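Local coordinates for microcin B17-processing protein McbB (Escherichia coli str. K-12 substr. MG1655, PDB 6GRH), which is necessary to process the inactive microcin B17 precursor peptide McbA into the active antibiotic, at residues T25-I30 and V36-E41; R155-F160 and V166-S171; E176-D181 and G240-L245. One frame throughout, in Å; residues are numbered along the deposited sequence.

Contact 1 of 3, residues T25-I30 and V36-E41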
loop_
_atom_site.group_PDB
_atom_site.type_symbol
_atom_site.label_atom_id
_atom_site.label_comp_id
_atom_site.label_asym_id
_atom_site.label_seq_id
_atom_site.Cartn_x
_atom_site.Cartn_y
_atom_site.Cartn_z
ATOM N N THR B 25 26.484 43.269 29.642
ATOM C CA THR B 25 26.220 44.135 28.491
ATOM C C THR B 25 25.954 43.344 27.199
ATOM O O THR B 25 25.944 43.925 26.110
ATOM C CB THR B 25 27.419 45.063 28.257
ATOM O OG1 THR B 25 28.554 44.261 27.919
ATOM C CG2 THR B 25 27.721 45.898 29.518
ATOM N N LYS B 26 25.708 42.038 27.321
ATOM C CA LYS B 26 25.525 41.152 26.175
ATOM C C LYS B 26 24.044 40.854 25.945
ATOM O O LYS B 26 23.318 40.533 26.882
ATOM C CB LYS B 26 26.273 39.857 26.433
ATOM N N THR B 27 23.612 40.954 24.687
ATOM C CA THR B 27 22.234 40.684 24.291
ATOM C C THR B 27 22.218 39.849 23.028
ATOM O O THR B 27 22.849 40.212 22.047
ATOM C CB THR B 27 21.470 42.002 24.069
ATOM O OG1 THR B 27 21.438 42.683 25.313
ATOM C CG2 THR B 27 20.037 41.764 23.635
ATOM N N LEU B 28 21.503 38.730 23.071
ATOM C CA LEU B 28 21.430 37.814 21.928
ATOM C C LEU B 28 19.970 37.565 21.531
ATOM O O LEU B 28 19.124 37.322 22.391
ATOM C CB LEU B 28 22.103 36.475 22.227
ATOM C CG LEU B 28 23.559 36.438 22.691
ATOM C CD1 LEU B 28 24.021 34.994 22.802
ATOM C CD2 LEU B 28 24.502 37.189 21.769
ATOM N N LEU B 29 19.736 37.644 20.222
ATOM C CA LEU B 29 18.499 37.286 19.566
ATOM C C LEU B 29 18.706 35.877 19.028
ATOM O O LEU B 29 19.710 35.631 18.370
ATOM C CB LEU B 29 18.241 38.234 18.389
ATOM C CG LEU B 29 17.090 37.866 17.452
ATOM C CD1 LEU B 29 15.782 37.905 18.194
ATOM C CD2 LEU B 29 17.024 38.710 16.201
ATOM N N ILE B 30 17.773 34.981 19.307
ATOM C CA ILE B 30 17.790 33.637 18.746
ATOM C C ILE B 30 16.425 33.340 18.159
ATOM O O ILE B 30 15.423 33.341 18.872
ATOM C CB ILE B 30 18.122 32.577 19.810
ATOM C CG1 ILE B 30 19.386 32.971 20.582
ATOM C CG2 ILE B 30 18.287 31.214 19.154
ATOM C CD1 ILE B 30 19.545 32.238 21.895
ATOM N N VAL B 36 21.759 36.464 16.514
ATOM C CA VAL B 36 22.401 37.780 16.340
ATOM C C VAL B 36 22.862 38.307 17.692
ATOM O O VAL B 36 22.110 38.294 18.655
ATOM C CB VAL B 36 21.457 38.795 15.649
ATOM C CG1 VAL B 36 22.174 40.120 15.376
ATOM C CG2 VAL B 36 20.917 38.235 14.338
ATOM N N ASP B 37 24.127 38.732 17.750
ATOM C CA ASP B 37 24.639 39.476 18.895
ATOM C C ASP B 37 24.171 40.934 18.700
ATOM O O ASP B 37 24.671 41.623 17.829
ATOM C CB ASP B 37 26.170 39.350 18.950
ATOM C CG ASP B 37 26.787 39.914 20.236
ATOM O OD1 ASP B 37 26.056 40.315 21.173
ATOM O OD2 ASP B 37 28.040 39.961 20.319
ATOM N N ILE B 38 23.211 41.374 19.496
ATOM C CA ILE B 38 22.549 42.673 19.279
ATOM C C ILE B 38 23.380 43.775 19.930
ATOM O O ILE B 38 23.629 43.725 21.131
ATOM C CB ILE B 38 21.144 42.704 19.901
ATOM C CG1 ILE B 38 20.243 41.647 19.273
ATOM C CG2 ILE B 38 20.487 44.095 19.769
ATOM C CD1 ILE B 38 19.900 41.871 17.812
ATOM N N THR B 39 23.803 44.758 19.154
ATOM C CA THR B 39 24.627 45.848 19.709
ATOM C C THR B 39 23.938 47.215 19.693
ATOM O O THR B 39 24.552 48.182 20.046
ATOM C CB THR B 39 25.973 45.966 18.973
ATOM O OG1 THR B 39 25.722 46.110 17.563
ATOM C CG2 THR B 39 26.857 44.707 19.254
ATOM N N HIS B 40 22.672 47.273 19.312
ATOM C CA HIS B 40 21.914 48.516 19.216
ATOM C C HIS B 40 20.793 48.474 20.273
ATOM O O HIS B 40 19.957 47.562 20.251
ATOM C CB HIS B 40 21.345 48.610 17.791
ATOM C CG HIS B 40 20.664 49.908 17.469
ATOM N ND1 HIS B 40 19.363 50.176 17.826
ATOM C CD2 HIS B 40 21.087 50.983 16.761
ATOM C CE1 HIS B 40 19.023 51.374 17.379
ATOM N NE2 HIS B 40 20.053 51.885 16.729
ATOM N N GLU B 41 20.789 49.445 21.197
ATOM C CA GLU B 41 19.798 49.516 22.290
ATOM C C GLU B 41 18.362 49.639 21.797
ATOM O O GLU B 41 17.489 48.954 22.300
ATOM C CB GLU B 41 20.089 50.697 23.249
ATOM C CG GLU B 41 21.313 50.542 24.123
ATOM C CD GLU B 41 21.310 49.290 24.996
ATOM O OE1 GLU B 41 20.230 48.735 25.338
ATOM O OE2 GLU B 41 22.424 48.858 25.355
HETATM O O HOH W 1 25.092 42.273 22.754
#
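D37 and L28 face each other as the non-hydrogen-bonded pair of an antiparallel beta hairpin formed by strands 26-31 and 34-38, and the aspartate shows how a polar side chain can be seated along such a pair. Its CB and CG both lie against CD2 of L28. With CG anti to the backbone N (chi1 -171°), the chain extends along the hairpin toward T27, and OD1 ends 3.5 Å from L28 CD2. There OD1 is also 3.3 Å from T27 O; both atoms are acceptors, so no bond links them. A water that accepts from T27 N at 2.8 Å lies 2.7 Å from D37 OD1, with I38 O also close by. The remaining oxygen, OD2, bonds to the hydroxyl of Y225 of the second subunit. Backbone bonds hold the strands in register: L29 N to V36 O and V36 N to L29 O form the hydrogen-bonded pair, and I38 N reaches T27 O at 2.8 Å. L29 and V36 share the other face, where L29 CB also meets I38 CD1 at 4.0 Å, while T27 CG2 touches CB of I38. F79 of helix 73-82 packs on V36 and I38. A strand of another protein's chain pairs antiparallel with V36-I38, so the sheet continues across that interface. The chemistry implies a divided carboxylate: OD1 is probably linked through a water to T27 N of its own hairpin, OD2 directly to a partner subunit, and this double hold probably helps a negative charge sit beside leucine and a backbone carbonyl.

Contact 2 of 3, residues R155-F160 and V166-S171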
loop_
_atom_site.group_PDB
_atom_site.type_symbol
_atom_site.label_atom_id
_atom_site.label_comp_id
_atom_site.label_asym_id
_atom_site.label_seq_id
_atom_site.Cartn_x
_atom_site.Cartn_y
_atom_site.Cartn_z
ATOM N N ARG B 155 -25.051 14.621 13.416
ATOM C CA ARG B 155 -25.744 15.846 13.837
ATOM C C ARG B 155 -25.019 17.124 13.354
ATOM O O ARG B 155 -25.652 18.050 12.844
ATOM C CB ARG B 155 -25.868 15.874 15.360
ATOM C CG ARG B 155 -26.507 17.137 15.937
ATOM C CD ARG B 155 -26.179 17.282 17.409
ATOM N NE ARG B 155 -26.559 18.590 17.962
ATOM C CZ ARG B 155 -26.089 19.100 19.102
ATOM N NH1 ARG B 155 -25.203 18.428 19.842
ATOM N NH2 ARG B 155 -26.498 20.302 19.511
ATOM N N ILE B 156 -23.700 17.171 13.539
ATOM C CA ILE B 156 -22.902 18.334 13.141
ATOM C C ILE B 156 -22.919 18.526 11.608
ATOM O O ILE B 156 -23.077 19.659 11.091
ATOM C CB ILE B 156 -21.450 18.247 13.707
ATOM C CG1 ILE B 156 -21.438 18.268 15.244
ATOM C CG2 ILE B 156 -20.587 19.382 13.180
ATOM C CD1 ILE B 156 -22.131 19.472 15.872
ATOM N N TYR B 157 -22.762 17.431 10.870
ATOM C CA TYR B 157 -22.884 17.499 9.414
ATOM C C TYR B 157 -24.279 17.966 8.985
ATOM O O TYR B 157 -24.401 18.810 8.094
ATOM C CB TYR B 157 -22.541 16.161 8.761
ATOM C CG TYR B 157 -21.051 15.800 8.675
ATOM C CD1 TYR B 157 -20.021 16.650 9.141
ATOM C CD2 TYR B 157 -20.675 14.586 8.101
ATOM C CE1 TYR B 157 -18.674 16.281 9.032
ATOM C CE2 TYR B 157 -19.346 14.218 8.003
ATOM C CZ TYR B 157 -18.345 15.062 8.454
ATOM O OH TYR B 157 -17.036 14.679 8.305
ATOM N N SER B 158 -25.316 17.410 9.614
ATOM C CA SER B 158 -26.688 17.721 9.281
ATOM C C SER B 158 -26.977 19.213 9.467
ATOM O O SER B 158 -27.585 19.828 8.625
ATOM C CB SER B 158 -27.614 16.871 10.138
ATOM O OG SER B 158 -28.933 17.140 9.835
ATOM N N LYS B 159 -26.480 19.782 10.555
ATOM C CA LYS B 159 -26.634 21.214 10.823
ATOM C C LYS B 159 -25.810 22.133 9.909
ATOM O O LYS B 159 -26.313 23.160 9.460
ATOM C CB LYS B 159 -26.281 21.500 12.275
ATOM C CG LYS B 159 -27.279 20.908 13.250
ATOM C CD LYS B 159 -26.801 20.937 14.700
ATOM C CE LYS B 159 -26.421 22.331 15.170
ATOM N NZ LYS B 159 -27.471 23.351 14.884
ATOM N N PHE B 160 -24.562 21.773 9.615
ATOM C CA PHE B 160 -23.623 22.746 9.015
ATOM C C PHE B 160 -23.111 22.515 7.591
ATOM O O PHE B 160 -22.537 23.449 7.022
ATOM C CB PHE B 160 -22.449 22.967 9.969
ATOM C CG PHE B 160 -22.868 23.434 11.325
ATOM C CD1 PHE B 160 -23.657 24.583 11.469
ATOM C CD2 PHE B 160 -22.495 22.742 12.465
ATOM C CE1 PHE B 160 -24.072 25.007 12.725
ATOM C CE2 PHE B 160 -22.889 23.170 13.724
ATOM C CZ PHE B 160 -23.677 24.304 13.855
ATOM N N VAL B 166 -18.054 26.256 4.362
ATOM C CA VAL B 166 -17.733 25.489 5.562
ATOM C C VAL B 166 -16.709 24.403 5.235
ATOM O O VAL B 166 -16.585 23.990 4.083
ATOM C CB VAL B 166 -18.999 24.839 6.149
ATOM C CG1 VAL B 166 -19.519 23.687 5.289
ATOM C CG2 VAL B 166 -18.794 24.382 7.571
ATOM N N ALA B 167 -15.961 23.987 6.238
ATOM C CA ALA B 167 -15.197 22.750 6.203
ATOM C C ALA B 167 -15.159 22.182 7.616
ATOM O O ALA B 167 -15.414 22.889 8.584
ATOM C CB ALA B 167 -13.790 22.965 5.666
ATOM N N PHE B 168 -14.857 20.894 7.709
ATOM C CA PHE B 168 -14.822 20.188 8.974
ATOM C C PHE B 168 -13.520 19.435 9.116
ATOM O O PHE B 168 -12.981 18.906 8.110
ATOM C CB PHE B 168 -15.935 19.136 9.070
ATOM C CG PHE B 168 -17.317 19.660 8.819
ATOM C CD1 PHE B 168 -17.777 19.857 7.517
ATOM C CD2 PHE B 168 -18.155 19.926 9.865
ATOM C CE1 PHE B 168 -19.061 20.310 7.270
ATOM C CE2 PHE B 168 -19.444 20.374 9.641
ATOM C CZ PHE B 168 -19.901 20.558 8.338
ATOM N N ILE B 169 -13.067 19.331 10.369
ATOM C CA ILE B 169 -12.024 18.389 10.763
ATOM C C ILE B 169 -12.596 17.682 11.957
ATOM O O ILE B 169 -13.304 18.300 12.739
ATOM C CB ILE B 169 -10.719 19.109 11.142
ATOM C CG1 ILE B 169 -10.103 19.669 9.869
ATOM C CG2 ILE B 169 -9.731 18.157 11.827
ATOM C CD1 ILE B 169 -9.038 20.699 10.097
ATOM N N GLN B 170 -12.351 16.384 12.046
ATOM C CA GLN B 170 -12.808 15.576 13.155
ATOM C C GLN B 170 -11.631 14.905 13.786
ATOM O O GLN B 170 -10.775 14.361 13.068
ATOM C CB GLN B 170 -13.788 14.488 12.712
ATOM C CG GLN B 170 -15.009 14.949 11.945
ATOM C CD GLN B 170 -14.776 15.284 10.477
ATOM O OE1 GLN B 170 -15.451 16.157 9.941
ATOM N NE2 GLN B 170 -13.899 14.570 9.814
ATOM N N SER B 171 -11.614 14.877 15.112
ATOM C CA SER B 171 -10.568 14.173 15.845
ATOM C C SER B 171 -11.155 13.327 16.971
ATOM O O SER B 171 -12.175 13.648 17.548
ATOM C CB SER B 171 -9.484 15.149 16.336
ATOM O OG SER B 171 -9.981 16.054 17.290
#
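Y157 and F168 bring helix 150-160 against strand 167-174 within a beta-alpha-beta unit whose first strand is 139-144. Over this span the helix and strand run nearly antiparallel, at 171°, as the return from helix to sheet requires. The aromatic interaction is a T-shaped stack: the edge of Y157 points at a face of F168, with centroids 4.8 Å apart and planes at 66°. Atom CD1 of the tyrosine sits over the middle of that face, while CE1 comes within 3.6 Å of F168 CG. Apolar contacts close in around the rim of the same phenylalanine. I156 CG2, the branch anti to the backbone N, reaches CE2 at 3.8 Å near the ring plane, and F160 CB lies 3.9 Å from CZ. Beyond the ring, V166 CG1 rests against the carbonyl F160 O at the helix end. The tyrosine hydroxyl makes the polar interactions. One is with H193 N, and the Y157 side chain, about 7 Å from the zinc ion, touches C192, one of the metal's ligands. Toward the strand, OH donates to Q170 OE1 at 2.7 Å, from well above the carbonyl plane (68° out of it) rather than along a lone pair.

Contact 3 of 3, residues E176-D181 and G240-L245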
loop_
_atom_site.group_PDB
_atom_site.type_symbol
_atom_site.label_atom_id
_atom_site.label_comp_id
_atom_site.label_asym_id
_atom_site.label_seq_id
_atom_site.Cartn_x
_atom_site.Cartn_y
_atom_site.Cartn_z
ATOM N N GLU B 176 -5.085 2.489 20.172
ATOM C CA GLU B 176 -3.992 3.239 20.809
ATOM C C GLU B 176 -3.603 4.473 19.997
ATOM O O GLU B 176 -2.493 4.990 20.167
ATOM C CB GLU B 176 -2.786 2.317 21.001
ATOM C CG GLU B 176 -3.078 1.152 21.921
ATOM C CD GLU B 176 -1.941 0.147 22.014
ATOM O OE1 GLU B 176 -1.279 -0.137 20.984
ATOM O OE2 GLU B 176 -1.725 -0.373 23.133
ATOM N N SER B 177 -4.482 4.938 19.104
ATOM C CA SER B 177 -4.184 6.081 18.268
ATOM C C SER B 177 -5.084 7.276 18.505
ATOM O O SER B 177 -6.250 7.141 18.929
ATOM C CB SER B 177 -4.263 5.715 16.793
ATOM O OG SER B 177 -5.613 5.497 16.406
ATOM N N PHE B 178 -4.521 8.431 18.199
ATOM C CA PHE B 178 -5.267 9.678 18.048
ATOM C C PHE B 178 -5.363 9.923 16.536
ATOM O O PHE B 178 -4.366 9.927 15.822
ATOM C CB PHE B 178 -4.556 10.798 18.784
ATOM C CG PHE B 178 -5.232 12.140 18.665
ATOM C CD1 PHE B 178 -6.577 12.280 18.941
ATOM C CD2 PHE B 178 -4.516 13.246 18.242
ATOM C CE1 PHE B 178 -7.201 13.509 18.815
ATOM C CE2 PHE B 178 -5.127 14.482 18.119
ATOM C CZ PHE B 178 -6.479 14.618 18.403
ATOM N N ARG B 179 -6.577 10.105 16.047
ATOM C CA ARG B 179 -6.844 10.314 14.623
ATOM C C ARG B 179 -7.307 11.724 14.358
ATOM O O ARG B 179 -8.205 12.218 15.035
ATOM C CB ARG B 179 -7.958 9.374 14.164
ATOM C CG ARG B 179 -7.636 7.912 14.362
ATOM C CD ARG B 179 -6.610 7.473 13.360
ATOM N NE ARG B 179 -6.287 6.059 13.548
ATOM C CZ ARG B 179 -5.652 5.293 12.662
ATOM N NH1 ARG B 179 -5.275 5.758 11.472
ATOM N NH2 ARG B 179 -5.430 4.026 12.974
ATOM N N ILE B 180 -6.725 12.363 13.358
ATOM C CA ILE B 180 -7.235 13.623 12.882
ATOM C C ILE B 180 -7.592 13.368 11.424
ATOM O O ILE B 180 -6.721 13.081 10.602
ATOM C CB ILE B 180 -6.207 14.764 12.986
ATOM C CG1 ILE B 180 -5.758 14.969 14.444
ATOM C CG2 ILE B 180 -6.791 16.042 12.382
ATOM C CD1 ILE B 180 -4.573 15.894 14.562
ATOM N N ASP B 181 -8.873 13.494 11.092
ATOM C CA ASP B 181 -9.286 13.281 9.721
ATOM C C ASP B 181 -8.736 14.372 8.815
ATOM O O ASP B 181 -8.382 15.473 9.256
ATOM C CB ASP B 181 -10.821 13.239 9.596
ATOM C CG ASP B 181 -11.440 12.039 10.262
ATOM O OD1 ASP B 181 -10.713 11.035 10.549
ATOM O OD2 ASP B 181 -12.686 12.109 10.502
ATOM N N GLY B 240 -2.443 16.234 26.464
ATOM C CA GLY B 240 -1.456 17.297 26.132
ATOM C C GLY B 240 -0.846 17.128 24.756
ATOM O O GLY B 240 -0.752 18.070 23.978
ATOM N N PHE B 241 -0.476 15.895 24.448
ATOM C CA PHE B 241 0.023 15.507 23.123
ATOM C C PHE B 241 -1.011 15.825 22.058
ATOM O O PHE B 241 -0.702 16.478 21.062
ATOM C CB PHE B 241 0.337 14.005 23.166
ATOM C CG PHE B 241 0.984 13.449 21.928
ATOM C CD1 PHE B 241 2.364 13.572 21.711
ATOM C CD2 PHE B 241 0.238 12.739 21.016
ATOM C CE1 PHE B 241 2.975 13.006 20.587
ATOM C CE2 PHE B 241 0.836 12.167 19.900
ATOM C CZ PHE B 241 2.203 12.304 19.677
ATOM N N SER B 242 -2.247 15.390 22.300
ATOM C CA SER B 242 -3.383 15.669 21.396
ATOM C C SER B 242 -3.594 17.169 21.181
ATOM O O SER B 242 -3.772 17.637 20.064
ATOM C CB SER B 242 -4.668 15.064 21.972
ATOM O OG SER B 242 -4.579 13.643 22.071
ATOM N N TYR B 243 -3.549 17.912 22.282
ATOM C CA TYR B 243 -3.698 19.375 22.273
ATOM C C TYR B 243 -2.670 20.034 21.352
ATOM O O TYR B 243 -3.020 20.895 20.547
ATOM C CB TYR B 243 -3.539 19.883 23.701
ATOM C CG TYR B 243 -3.847 21.324 24.002
ATOM C CD1 TYR B 243 -5.162 21.776 24.059
ATOM C CD2 TYR B 243 -2.825 22.221 24.317
ATOM C CE1 TYR B 243 -5.451 23.098 24.404
ATOM C CE2 TYR B 243 -3.107 23.554 24.668
ATOM C CZ TYR B 243 -4.431 23.976 24.718
ATOM O OH TYR B 243 -4.718 25.276 25.038
ATOM N N HIS B 244 -1.411 19.609 21.462
ATOM C CA HIS B 244 -0.379 20.127 20.591
ATOM C C HIS B 244 -0.611 19.786 19.113
ATOM O O HIS B 244 -0.427 20.651 18.241
ATOM C CB HIS B 244 0.982 19.633 21.055
ATOM C CG HIS B 244 2.122 20.272 20.343
ATOM N ND1 HIS B 244 2.376 21.633 20.402
ATOM C CD2 HIS B 244 3.070 19.737 19.537
ATOM C CE1 HIS B 244 3.426 21.902 19.643
ATOM N NE2 HIS B 244 3.872 20.770 19.121
ATOM N N LEU B 245 -0.980 18.533 18.822
ATOM C CA LEU B 245 -1.286 18.146 17.443
ATOM C C LEU B 245 -2.438 18.918 16.806
ATOM O O LEU B 245 -2.360 19.294 15.634
ATOM C CB LEU B 245 -1.523 16.634 17.332
ATOM C CG LEU B 245 -0.306 15.738 17.432
ATOM C CD1 LEU B 245 -0.729 14.268 17.323
ATOM C CD2 LEU B 245 0.680 16.013 16.331
#
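Helix 236-254 rests on strand 177-180 of the seven-stranded mixed sheet where S242 settles over the ring of F178. The serine CB is 4.0 Å from the ring centroid and only 14° off its normal, a CH-pi contact, and OG lies over the same face, 3.8 Å from CG. The hydroxyl has its own polar partners, Y173 OH and the carbonyl of E238 one turn earlier. At the ring's edge, near its plane, L245 CD1 approaches F178 CD2 at 4.0 Å, the leucine and phenylalanine lying alongside, pointed opposite ways. L245 CB also meets I180 CD1 at 4.2 Å. The ring's position follows from a CG anti to the backbone N (chi1 179°), which extends it from the strand to the helix. This is helix-on-sheet packing, with the axes 20° from parallel and 10.2 Å apart, and the strand is an inner one, flanked antiparallel by 167-174 and 269-273. R179, between F178 and I180, bonds through NE to S177 OG at 3.0 Å and makes a cation-pi contact with W200. F241 and H244, on the same helix turns, meet H244 and F241 of the second subunit.

Overall arrangement
Contacts 2 and 3 dress one sheet from its two faces. Strands 167-174 and 177-180 are neighbours, and I169, which points away from helix 150-160, packs its CG2 3.7 Å from CG2 of I180, which faces helix 236-254. A probable hydrogen bond of 2.8 Å from Q170 NE2 to D181 OD2 also joins them, and D181 further bonds H193, beside the zinc site of C192, C195, C290 and C292; the side chain of Y157 in contact 2 is about 7 Å from the zinc ion. Contact 1 stands apart in the N-terminal sheet, its centre about 48 Å from that of contact 2 and about 38 Å from that of contact 3. Contacts 1 and 3 both reach the second subunit.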